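Local structure of D-glyceraldehyde dehydrogenase (NADP(+)) (Thermoplasma acidophilum, 5IZD) at residues Thr227-Gly230 / Gln231-Gln235; Met262-Ala265 / Leu266-Leu269; Gly125-Ser128 / His129-Ile132; Ile184-Lys187 / Phe188-Gly192. The protein catalyses the NADP-dependent oxidation of D-glyceraldehyde to (R)-glycerate in the non-phosphorylated Entner-Doudoroff pathway. All blocks are in the same frame, centred on the assembly; numbering follows the deposited sequence.

Interaction 1 (Thr227-Gly230 / Gln231-Gln235). With NAP (NADP nicotinamide-adenine-dinucleotide phosphate), chain I.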
loop_
_atom_site.group_PDB
_atom_site.type_symbol
_atom_site.label_atom_id
_atom_site.label_comp_id
_atom_site.label_asym_id
_atom_site.label_seq_id
_atom_site.Cartn_x
_atom_site.Cartn_y
_atom_site.Cartn_z
ATOM N N THR A 227 -8.944 19.088 25.394
ATOM C CA THR A 227 -7.545 18.722 25.598
ATOM C C THR A 227 -7.369 18.059 26.987
ATOM O O THR A 227 -6.691 17.028 27.075
ATOM C CB THR A 227 -6.640 19.948 25.514
ATOM O OG1 THR A 227 -6.982 20.692 24.352
ATOM C CG2 THR A 227 -5.166 19.509 25.445
ATOM N N ALA A 228 -7.956 18.663 28.024
ATOM C CA ALA A 228 -7.780 18.191 29.402
ATOM C C ALA A 228 -8.267 16.703 29.573
ATOM O O ALA A 228 -7.687 15.928 30.352
ATOM C CB ALA A 228 -8.520 19.096 30.396
ATOM N N THR A 229 -9.328 16.341 28.854
ATOM C CA THR A 229 -9.980 15.051 29.001
ATOM C C THR A 229 -9.132 14.057 28.272
ATOM O O THR A 229 -8.944 12.952 28.755
ATOM C CB THR A 229 -11.396 15.045 28.445
ATOM O OG1 THR A 229 -12.142 16.055 29.103
ATOM C CG2 THR A 229 -12.106 13.678 28.675
ATOM N N GLY A 230 -8.612 14.448 27.120
ATOM C CA GLY A 230 -7.624 13.651 26.422
ATOM C C GLY A 230 -6.402 13.320 27.225
ATOM O O GLY A 230 -5.906 12.159 27.187
ATOM N N GLN A 231 -5.853 14.335 27.896
ATOM C CA GLN A 231 -4.668 14.142 28.745
ATOM C C GLN A 231 -4.990 13.181 29.893
ATOM O O GLN A 231 -4.216 12.290 30.205
ATOM C CB GLN A 231 -4.140 15.444 29.291
ATOM C CG GLN A 231 -3.648 16.418 28.242
ATOM C CD GLN A 231 -3.247 17.733 28.830
ATOM O OE1 GLN A 231 -4.084 18.527 29.243
ATOM N NE2 GLN A 231 -1.970 17.964 28.907
ATOM N N ARG A 232 -6.174 13.323 30.465
ATOM C CA ARG A 232 -6.615 12.431 31.529
ATOM C C ARG A 232 -6.804 10.985 31.049
ATOM O O ARG A 232 -6.367 10.054 31.722
ATOM C CB ARG A 232 -7.887 12.966 32.180
ATOM C CG ARG A 232 -8.316 12.204 33.410
ATOM C CD ARG A 232 -9.283 12.983 34.287
ATOM N NE ARG A 232 -9.657 12.212 35.498
ATOM C CZ ARG A 232 -8.988 12.204 36.672
ATOM N NH1 ARG A 232 -7.867 12.905 36.857
ATOM N NH2 ARG A 232 -9.431 11.490 37.708
ATOM N N ILE A 233 -7.425 10.809 29.891
ATOM C CA ILE A 233 -7.613 9.482 29.346
ATOM C C ILE A 233 -6.253 8.797 29.101
ATOM O O ILE A 233 -6.068 7.626 29.425
ATOM C CB ILE A 233 -8.428 9.530 28.036
ATOM C CG1 ILE A 233 -9.861 9.854 28.358
ATOM C CG2 ILE A 233 -8.294 8.216 27.239
ATOM C CD1 ILE A 233 -10.657 10.363 27.189
ATOM N N MET A 234 -5.317 9.537 28.534
ATOM C CA MET A 234 -4.005 9.006 28.313
ATOM C C MET A 234 -3.337 8.588 29.605
ATOM O O MET A 234 -2.695 7.535 29.650
ATOM C CB MET A 234 -3.132 10.029 27.534
ATOM C CG MET A 234 -1.858 9.484 26.983
ATOM S SD MET A 234 -1.101 10.661 25.815
ATOM C CE MET A 234 0.528 9.947 25.732
ATOM N N GLN A 235 -3.441 9.397 30.649
ATOM C CA GLN A 235 -2.878 9.007 31.956
ATOM C C GLN A 235 -3.516 7.718 32.522
ATOM O O GLN A 235 -2.797 6.818 32.957
ATOM C CB GLN A 235 -3.061 10.118 32.971
ATOM C CG GLN A 235 -2.213 11.352 32.702
ATOM C CD GLN A 235 -2.822 12.567 33.387
ATOM O OE1 GLN A 235 -3.750 12.432 34.165
ATOM N NE2 GLN A 235 -2.320 13.761 33.063
HETATM P PA NAP I . -15.085 16.580 26.996
HETATM O O1A NAP I . -15.132 16.763 28.481
HETATM O O2A NAP I . -13.734 16.374 26.345
HETATM O O5B NAP I . -16.085 15.348 26.606
HETATM C C5B NAP I . -15.840 14.385 25.557
HETATM C C4B NAP I . -16.311 12.984 25.991
HETATM O O4B NAP I . -15.455 12.479 27.033
HETATM C C3B NAP I . -17.726 12.990 26.603
HETATM O O3B NAP I . -18.387 11.733 26.296
HETATM C C2B NAP I . -17.451 13.096 28.078
HETATM O O2B NAP I . -18.554 12.728 28.901
HETATM C C1B NAP I . -16.262 12.184 28.212
HETATM N N9A NAP I . -15.464 12.353 29.436
HETATM C C8A NAP I . -15.393 13.429 30.266
HETATM N N7A NAP I . -14.584 13.220 31.282
HETATM C C5A NAP I . -14.084 11.932 31.060
HETATM C C6A NAP I . -13.180 11.138 31.766
HETATM N N6A NAP I . -12.570 11.546 32.886
HETATM N N1A NAP I . -12.897 9.909 31.287
HETATM C C2A NAP I . -13.522 9.483 30.174
HETATM N N3A NAP I . -14.412 10.171 29.447
HETATM C C4A NAP I . -14.634 11.406 29.951
HETATM O O3 NAP I . -15.786 17.847 26.344
HETATM P PN NAP I . -16.458 19.141 27.027
HETATM O O1N NAP I . -17.678 18.731 27.832
HETATM O O2N NAP I . -16.778 20.160 25.961
HETATM O O5D NAP I . -15.366 19.689 27.980
HETATM P P2B NAP I . -19.402 13.924 29.675
HETATM O O1X NAP I . -20.452 13.202 30.534
HETATM O O2X NAP I . -20.065 14.738 28.667
HETATM O O3X NAP I . -18.484 14.712 30.547
#

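Interaction 2 (Met262-Ala265 / Leu266-Leu269)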
loop_
_atom_site.group_PDB
_atom_site.type_symbol
_atom_site.label_atom_id
_atom_site.label_comp_id
_atom_site.label_asym_id
_atom_site.label_seq_id
_atom_site.Cartn_x
_atom_site.Cartn_y
_atom_site.Cartn_z
ATOM N N MET A 262 -11.130 37.831 -2.505
ATOM C CA MET A 262 -11.776 38.405 -1.316
ATOM C C MET A 262 -13.117 37.737 -0.971
ATOM O O MET A 262 -13.355 37.378 0.176
ATOM C CB MET A 262 -12.015 39.907 -1.504
ATOM C CG MET A 262 -10.749 40.762 -1.554
ATOM S SD MET A 262 -9.898 40.844 0.033
ATOM C CE MET A 262 -11.185 41.722 0.964
ATOM N N ASP A 263 -13.971 37.591 -1.977
ATOM C CA ASP A 263 -15.273 36.974 -1.817
ATOM C C ASP A 263 -15.129 35.567 -1.306
ATOM O O ASP A 263 -15.801 35.185 -0.392
ATOM C CB ASP A 263 -16.083 36.958 -3.134
ATOM C CG ASP A 263 -16.727 38.316 -3.462
ATOM O OD1 ASP A 263 -16.769 39.212 -2.602
ATOM O OD2 ASP A 263 -17.194 38.488 -4.611
ATOM N N ASN A 264 -14.223 34.789 -1.887
ATOM C CA ASN A 264 -14.101 33.405 -1.450
ATOM C C ASN A 264 -13.574 33.273 -0.027
ATOM O O ASN A 264 -14.050 32.435 0.728
ATOM C CB ASN A 264 -13.315 32.564 -2.469
ATOM C CG ASN A 264 -14.159 32.267 -3.700
ATOM O OD1 ASN A 264 -15.411 32.307 -3.639
ATOM N ND2 ASN A 264 -13.490 31.984 -4.833
ATOM N N ALA A 265 -12.618 34.141 0.317
ATOM C CA ALA A 265 -12.009 34.131 1.632
ATOM C C ALA A 265 -13.060 34.473 2.691
ATOM O O ALA A 265 -13.147 33.787 3.700
ATOM C CB ALA A 265 -10.866 35.097 1.691
ATOM N N LEU A 266 -13.822 35.539 2.432
ATOM C CA LEU A 266 -14.925 35.963 3.311
ATOM C C LEU A 266 -16.026 34.914 3.467
ATOM O O LEU A 266 -16.488 34.690 4.559
ATOM C CB LEU A 266 -15.524 37.300 2.871
ATOM C CG LEU A 266 -14.596 38.469 3.136
ATOM C CD1 LEU A 266 -14.958 39.707 2.298
ATOM C CD2 LEU A 266 -14.581 38.772 4.622
ATOM N N LYS A 267 -16.432 34.285 2.369
ATOM C CA LYS A 267 -17.417 33.226 2.432
ATOM C C LYS A 267 -16.929 32.081 3.303
ATOM O O LYS A 267 -17.674 31.575 4.166
ATOM C CB LYS A 267 -17.677 32.648 1.066
ATOM C CG LYS A 267 -18.637 33.440 0.224
ATOM C CD LYS A 267 -18.812 32.708 -1.113
ATOM C CE LYS A 267 -19.734 33.481 -2.028
ATOM N NZ LYS A 267 -19.668 32.908 -3.397
ATOM N N THR A 268 -15.688 31.653 3.053
ATOM C CA THR A 268 -15.079 30.591 3.827
ATOM C C THR A 268 -14.909 30.974 5.319
ATOM O O THR A 268 -15.074 30.113 6.192
ATOM C CB THR A 268 -13.721 30.168 3.247
ATOM O OG1 THR A 268 -13.858 29.889 1.836
ATOM C CG2 THR A 268 -13.153 28.979 4.000
ATOM N N LEU A 269 -14.533 32.224 5.593
ATOM C CA LEU A 269 -14.373 32.668 6.976
ATOM C C LEU A 269 -15.713 32.695 7.716
ATOM O O LEU A 269 -15.778 32.328 8.885
ATOM C CB LEU A 269 -13.743 34.057 7.060
ATOM C CG LEU A 269 -13.480 34.570 8.473
ATOM C CD1 LEU A 269 -12.528 33.641 9.220
ATOM C CD2 LEU A 269 -12.896 35.977 8.365
#

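Interaction 3 (Gly125-Ser128 / His129-Ile132)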
loop_
_atom_site.group_PDB
_atom_site.type_symbol
_atom_site.label_atom_id
_atom_site.label_comp_id
_atom_site.label_asym_id
_atom_site.label_seq_id
_atom_site.Cartn_x
_atom_site.Cartn_y
_atom_site.Cartn_z
ATOM N N GLY A 125 10.959 -14.484 4.525
ATOM C CA GLY A 125 11.607 -14.870 5.762
ATOM C C GLY A 125 13.105 -14.814 5.599
ATOM O O GLY A 125 13.600 -14.279 4.618
ATOM N N THR A 126 13.810 -15.374 6.564
ATOM C CA THR A 126 15.277 -15.349 6.576
ATOM C C THR A 126 15.907 -16.537 5.893
ATOM O O THR A 126 17.117 -16.625 5.901
ATOM C CB THR A 126 15.806 -15.190 8.017
ATOM O OG1 THR A 126 15.164 -16.140 8.910
ATOM C CG2 THR A 126 15.453 -13.753 8.513
ATOM N N SER A 127 15.110 -17.460 5.343
ATOM C CA SER A 127 15.606 -18.432 4.358
ATOM C C SER A 127 14.517 -18.651 3.347
ATOM O O SER A 127 13.394 -18.127 3.490
ATOM C CB SER A 127 15.992 -19.784 4.984
ATOM O OG SER A 127 14.804 -20.385 5.454
ATOM N N SER A 128 14.873 -19.425 2.309
ATOM C CA SER A 128 13.912 -19.731 1.249
ATOM C C SER A 128 12.757 -20.580 1.733
ATOM O O SER A 128 11.766 -20.635 1.055
ATOM C CB SER A 128 14.573 -20.499 0.104
ATOM O OG SER A 128 14.921 -21.783 0.546
ATOM N N HIS A 129 12.883 -21.294 2.847
ATOM C CA HIS A 129 11.751 -22.062 3.367
ATOM C C HIS A 129 11.139 -21.458 4.640
ATOM O O HIS A 129 10.685 -22.188 5.513
ATOM C CB HIS A 129 12.160 -23.520 3.567
ATOM C CG HIS A 129 12.221 -24.288 2.291
ATOM N ND1 HIS A 129 13.169 -24.032 1.330
ATOM C CD2 HIS A 129 11.426 -25.261 1.790
ATOM C CE1 HIS A 129 12.997 -24.852 0.306
ATOM N NE2 HIS A 129 11.934 -25.598 0.556
ATOM N N ARG A 130 11.171 -20.129 4.701
ATOM C CA ARG A 130 10.576 -19.336 5.749
ATOM C C ARG A 130 9.788 -18.177 5.128
ATOM O O ARG A 130 10.236 -17.570 4.142
ATOM C CB ARG A 130 11.651 -18.765 6.661
ATOM C CG ARG A 130 12.136 -19.763 7.692
ATOM C CD ARG A 130 13.338 -19.227 8.453
ATOM N NE ARG A 130 13.803 -20.221 9.402
ATOM C CZ ARG A 130 14.667 -20.005 10.382
ATOM N NH1 ARG A 130 15.241 -18.822 10.548
ATOM N NH2 ARG A 130 15.003 -21.009 11.171
ATOM N N LYS A 131 8.645 -17.885 5.716
ATOM C CA LYS A 131 7.849 -16.684 5.380
ATOM C C LYS A 131 7.377 -16.029 6.673
ATOM O O LYS A 131 7.322 -16.665 7.729
ATOM C CB LYS A 131 6.630 -17.015 4.480
ATOM C CG LYS A 131 6.986 -17.569 3.078
ATOM C CD LYS A 131 7.665 -16.505 2.207
ATOM C CE LYS A 131 8.108 -16.966 0.827
ATOM N NZ LYS A 131 9.263 -17.918 0.869
ATOM N N ILE A 132 7.028 -14.755 6.576
ATOM C CA ILE A 132 6.441 -14.017 7.690
ATOM C C ILE A 132 5.045 -13.518 7.255
ATOM O O ILE A 132 4.921 -12.730 6.337
ATOM C CB ILE A 132 7.382 -12.891 8.120
ATOM C CG1 ILE A 132 8.713 -13.477 8.565
ATOM C CG2 ILE A 132 6.761 -12.075 9.275
ATOM C CD1 ILE A 132 9.767 -12.416 8.796
#

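Interaction 4 (Ile184-Lys187 / Phe188-Gly192)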
loop_
_atom_site.group_PDB
_atom_site.type_symbol
_atom_site.label_atom_id
_atom_site.label_comp_id
_atom_site.label_asym_id
_atom_site.label_seq_id
_atom_site.Cartn_x
_atom_site.Cartn_y
_atom_site.Cartn_z
ATOM N N ILE A 184 -29.132 6.514 16.977
ATOM C CA ILE A 184 -28.243 5.816 16.050
ATOM C C ILE A 184 -28.028 4.387 16.475
ATOM O O ILE A 184 -28.181 3.489 15.658
ATOM C CB ILE A 184 -26.893 6.560 15.902
ATOM C CG1 ILE A 184 -27.146 7.852 15.136
ATOM C CG2 ILE A 184 -25.876 5.717 15.145
ATOM C CD1 ILE A 184 -26.067 8.876 15.285
ATOM N N VAL A 185 -27.744 4.191 17.760
ATOM C CA VAL A 185 -27.572 2.878 18.354
ATOM C C VAL A 185 -28.777 1.977 18.087
ATOM O O VAL A 185 -28.610 0.803 17.735
ATOM C CB VAL A 185 -27.290 2.973 19.882
ATOM C CG1 VAL A 185 -27.398 1.613 20.566
ATOM C CG2 VAL A 185 -25.881 3.558 20.119
ATOM N N ARG A 186 -29.970 2.533 18.273
ATOM C CA ARG A 186 -31.223 1.796 18.057
ATOM C C ARG A 186 -31.298 1.385 16.577
ATOM O O ARG A 186 -31.641 0.245 16.300
ATOM C CB ARG A 186 -32.440 2.610 18.516
ATOM C CG ARG A 186 -33.817 1.903 18.431
ATOM C CD ARG A 186 -34.925 2.716 19.108
ATOM N NE ARG A 186 -34.768 2.789 20.576
ATOM C CZ ARG A 186 -35.194 1.873 21.474
ATOM N NH1 ARG A 186 -35.840 0.756 21.112
ATOM N NH2 ARG A 186 -34.975 2.080 22.786
ATOM N N LYS A 187 -30.877 2.249 15.640
ATOM C CA LYS A 187 -30.860 1.858 14.226
ATOM C C LYS A 187 -29.913 0.681 13.950
ATOM O O LYS A 187 -30.258 -0.217 13.202
ATOM C CB LYS A 187 -30.606 3.061 13.301
ATOM C CG LYS A 187 -31.757 4.066 13.311
ATOM C CD LYS A 187 -32.940 3.585 12.478
ATOM C CE LYS A 187 -34.172 4.440 12.734
ATOM N NZ LYS A 187 -34.782 4.077 14.049
ATOM N N PHE A 188 -28.741 0.679 14.568
ATOM C CA PHE A 188 -27.830 -0.459 14.478
ATOM C C PHE A 188 -28.438 -1.744 15.059
ATOM O O PHE A 188 -28.333 -2.855 14.442
ATOM C CB PHE A 188 -26.487 -0.127 15.135
ATOM C CG PHE A 188 -25.557 0.545 14.220
ATOM C CD1 PHE A 188 -25.622 1.908 14.045
ATOM C CD2 PHE A 188 -24.652 -0.189 13.468
ATOM C CE1 PHE A 188 -24.742 2.561 13.200
ATOM C CE2 PHE A 188 -23.786 0.467 12.605
ATOM C CZ PHE A 188 -23.838 1.847 12.463
ATOM N N VAL A 189 -29.076 -1.598 16.222
ATOM C CA VAL A 189 -29.872 -2.691 16.802
ATOM C C VAL A 189 -30.959 -3.213 15.829
ATOM O O VAL A 189 -30.981 -4.427 15.509
ATOM C CB VAL A 189 -30.490 -2.350 18.188
ATOM C CG1 VAL A 189 -31.323 -3.519 18.715
ATOM C CG2 VAL A 189 -29.373 -2.093 19.183
ATOM N N GLU A 190 -31.791 -2.334 15.306
ATOM C CA GLU A 190 -32.820 -2.759 14.359
ATOM C C GLU A 190 -32.235 -3.366 13.069
ATOM O O GLU A 190 -32.896 -4.157 12.435
ATOM C CB GLU A 190 -33.778 -1.608 14.043
ATOM C CG GLU A 190 -34.577 -1.134 15.263
ATOM C CD GLU A 190 -35.182 0.273 15.140
ATOM O OE1 GLU A 190 -36.016 0.618 16.039
ATOM O OE2 GLU A 190 -34.848 1.030 14.177
ATOM N N ALA A 191 -30.994 -3.020 12.687
ATOM C CA ALA A 191 -30.355 -3.588 11.505
ATOM C C ALA A 191 -29.809 -5.006 11.743
ATOM O O ALA A 191 -29.312 -5.641 10.781
ATOM C CB ALA A 191 -29.243 -2.673 11.017
ATOM N N GLY A 192 -29.844 -5.496 13.000
ATOM C CA GLY A 192 -29.353 -6.851 13.337
ATOM C C GLY A 192 -27.990 -7.014 14.005
ATOM O O GLY A 192 -27.460 -8.130 14.031
#

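Interaction 1 (Thr227-Gly230 / Gln231-Gln235)
Ile-233 N donates a 2.9 Å hydrogen bond to Thr-229 O, and CG1 of Ile-233 packs beside that oxygen at 3.3 Å. This is the first part of helix 227-236, the crossover helix of the beta-alpha-beta unit that runs from strand 220-224 to strand 243-247 in the Rossmann-like cofactor domain. Gln-231 N, Arg-232 N and Met-234 N make the same i to i+4 bond to Thr-227 O, Ala-228 O and Gly-230 O. Thr-229 carries the cofactor end. Its OG1 stands 3.1 Å from O1A of the NADP and also hydrogen-bonds with Ser-226. A chi1 of -57° puts OG1 beside the backbone N and CG2 anti to it, which turns the methyl to the adenine, 3.6 Å from its C5A. CG1 of Ile-233 approaches C2A on the same side of the base, so two aliphatic groups of successive turns support it. Arg-232 stretches out past the adenine amino group, N6A lying near the guanidinium plane at its edge, 4.0 Å from NE; NH2 is held in a salt bridge by Asp-210. Gln-231 departs in another direction, and its NE2 bonds Ser-238 O of the second subunit. On the way its aliphatic part hugs the preceding turn: CG of Gln-231 sits 3.3 Å from Thr-227 O, and OE1 of Gln-231 is 3.7 Å from CA of Ala-228.

Interaction 2 (Met262-Ala265 / Leu266-Leu269)
Lys-267 leans back along its own helix over Asp-263 and Asn-264. CB starts between two carbonyls, 3.5 Å from Asp-263 O and slightly farther from Asn-264 O. CG, opposite the carbonyl carbon of its own residue (chi1 -82°), comes to 3.4 Å from Asp-263 O, the oxygen that also takes the backbone N of Lys-267. CD is drawing away, 4.0 Å from Asp-263 O, and the extended chain delivers NZ to Leu-482 O of the second subunit. The carboxylate of Asp-263 lies 6.2 Å (OD2 of Asp-263 to NZ of Lys-267) from the ammonium; its OD1 forms a salt bridge with Arg-300. At the next residue, Thr-268 gives Asn-264 O two donors, Thr-268 N at 2.9 Å and Thr-268 OG1 at 2.8 Å, arriving from opposite faces of the carbonyl plane. On another side of the helix CE of Met-262 touches CD1 of Leu-266 loosely, at 4.5 Å, and Leu-269 turns to the phenylalanines of helix 294-305. Helix 262-274 connects strand 252-256 to strand 284-290, which lie side by side and parallel, as in a beta-alpha-beta crossover. Asn-264 likewise reaches the second subunit, its OD1 taking the N of Leu-482, and Leu-266 packs there on Phe-492. The polar ends of Lys-267 and Asn-264 are thus taken up by backbone atoms across the subunit interface, the threonine hydroxyl by its own helix.

Interaction 3 (Gly125-Ser128 / His129-Ile132)
Arg-130 sets CG opposite its carbonyl carbon (chi1 -81°) and runs extended from CG to NE, while Thr-126 holds OG1 between its backbone N and carbonyl carbon (chi1 49°); these settings bring the two side chains across each other. NH1 of Arg-130 then donates to Thr-126 OG1 over 3.1 Å in a fairly straight bond of 160°, the hydroxyl lying in the guanidinium plane at its edge. Ser-127 OG comes against the stem instead, 3.5 Å from CD of Arg-130. Beneath these groups a type I beta turn, Ser-127 to Arg-130, reverses the chain: Arg-130 N reaches Ser-127 O at 3.2 Å from above the carbonyl plane. Gly-125 N closes the loop with a weak bond to Arg-130 O; a CB on this glycine would run into CB of Arg-130. Beside the turn, Ser-128 OG meets ND1 of His-129 at 3.0 Å, close to the ring plane, and NE2 of His-129 hydrogen-bonds to Glu-423 of the third subunit. The loop joins the antiparallel strands 120-124 and 130-145, forming a beta hairpin that reaches the other subunits of the tetramer. NE of Arg-130 forms a salt bridge with Asp-476 of the same chain. A methionine in place of Arg-130 would probably leave Asp-476 without its countercharge and the Thr-126 hydroxyl without its donor. The charge of the guanidinium is thus likely to be balanced by Asp-476, while its NH1 serves a neutral hydroxyl and ties the hairpin loop to its own strand.

Interaction 4 (Ile184-Lys187 / Phe188-Gly192)
The Phe-188 ring turns an edge to the carbonyl of Ile-184, with CD1 of Phe-188 3.4 Å from Ile-184 O near the ring plane. The same oxygen takes the backbone N of Phe-188. Ile-184 and Phe-188 lie side by side and point the same way, so CG2 of Ile-184 rests 3.9 Å from CE1 of the ring; Ala-71, Leu-163 and Leu-198 add to the ring's surroundings. The other flat pair, the guanidinium of Arg-186 and the carboxylate of Glu-190, is turned 64° apart, and the charged ends do not meet. Instead CG of Arg-186 lies 3.5 Å from Glu-190 OE1, while the arginine makes a cation-pi contact with Trp-11. Glu-190 gives its other oxygen to Lys-187: NZ forms a salt bridge with OE2 at 3.1 Å, on the syn side and 21° out of the carboxylate plane. Bends at chi2 and chi4 fold the lysine toward Glu-190; its ammonium also makes a cation-pi contact with Trp-183, one turn back. With a serine in place of Lys-187, the Glu-190 carboxylate would probably lose this partner and be freer to turn. Ala-191 N bonds Lys-187 O at 2.9 Å, and Gly-192, at phi 102°, sends its N back to Val-189 O. The helix therefore finishes in a Schellman motif, at the C-terminal end of the crossover helix in the Rossmann-like unit of strand 168-172, helix 178-190 and strand 198-200.

From the N terminus the order is interaction 3, interaction 4, interaction 1, interaction 2. Each is local, closing before the next opens, so none nest or cross. Interaction 3 closes the hairpin between strands 120-124 and 130-145, far from the others; its centre is about 58 Å from that of interaction 2. Interactions 4 and 1 lie on two crossover helices of the same cofactor-binding sheet, about 30 Å apart between centres, the first ending a helix and the second beginning one beside NADP. Interaction 2 belongs to a helix of the other large parallel sheet. Interactions 1, 2 and 3 all touch the second subunit, whereas interaction 4 stays within its own chain.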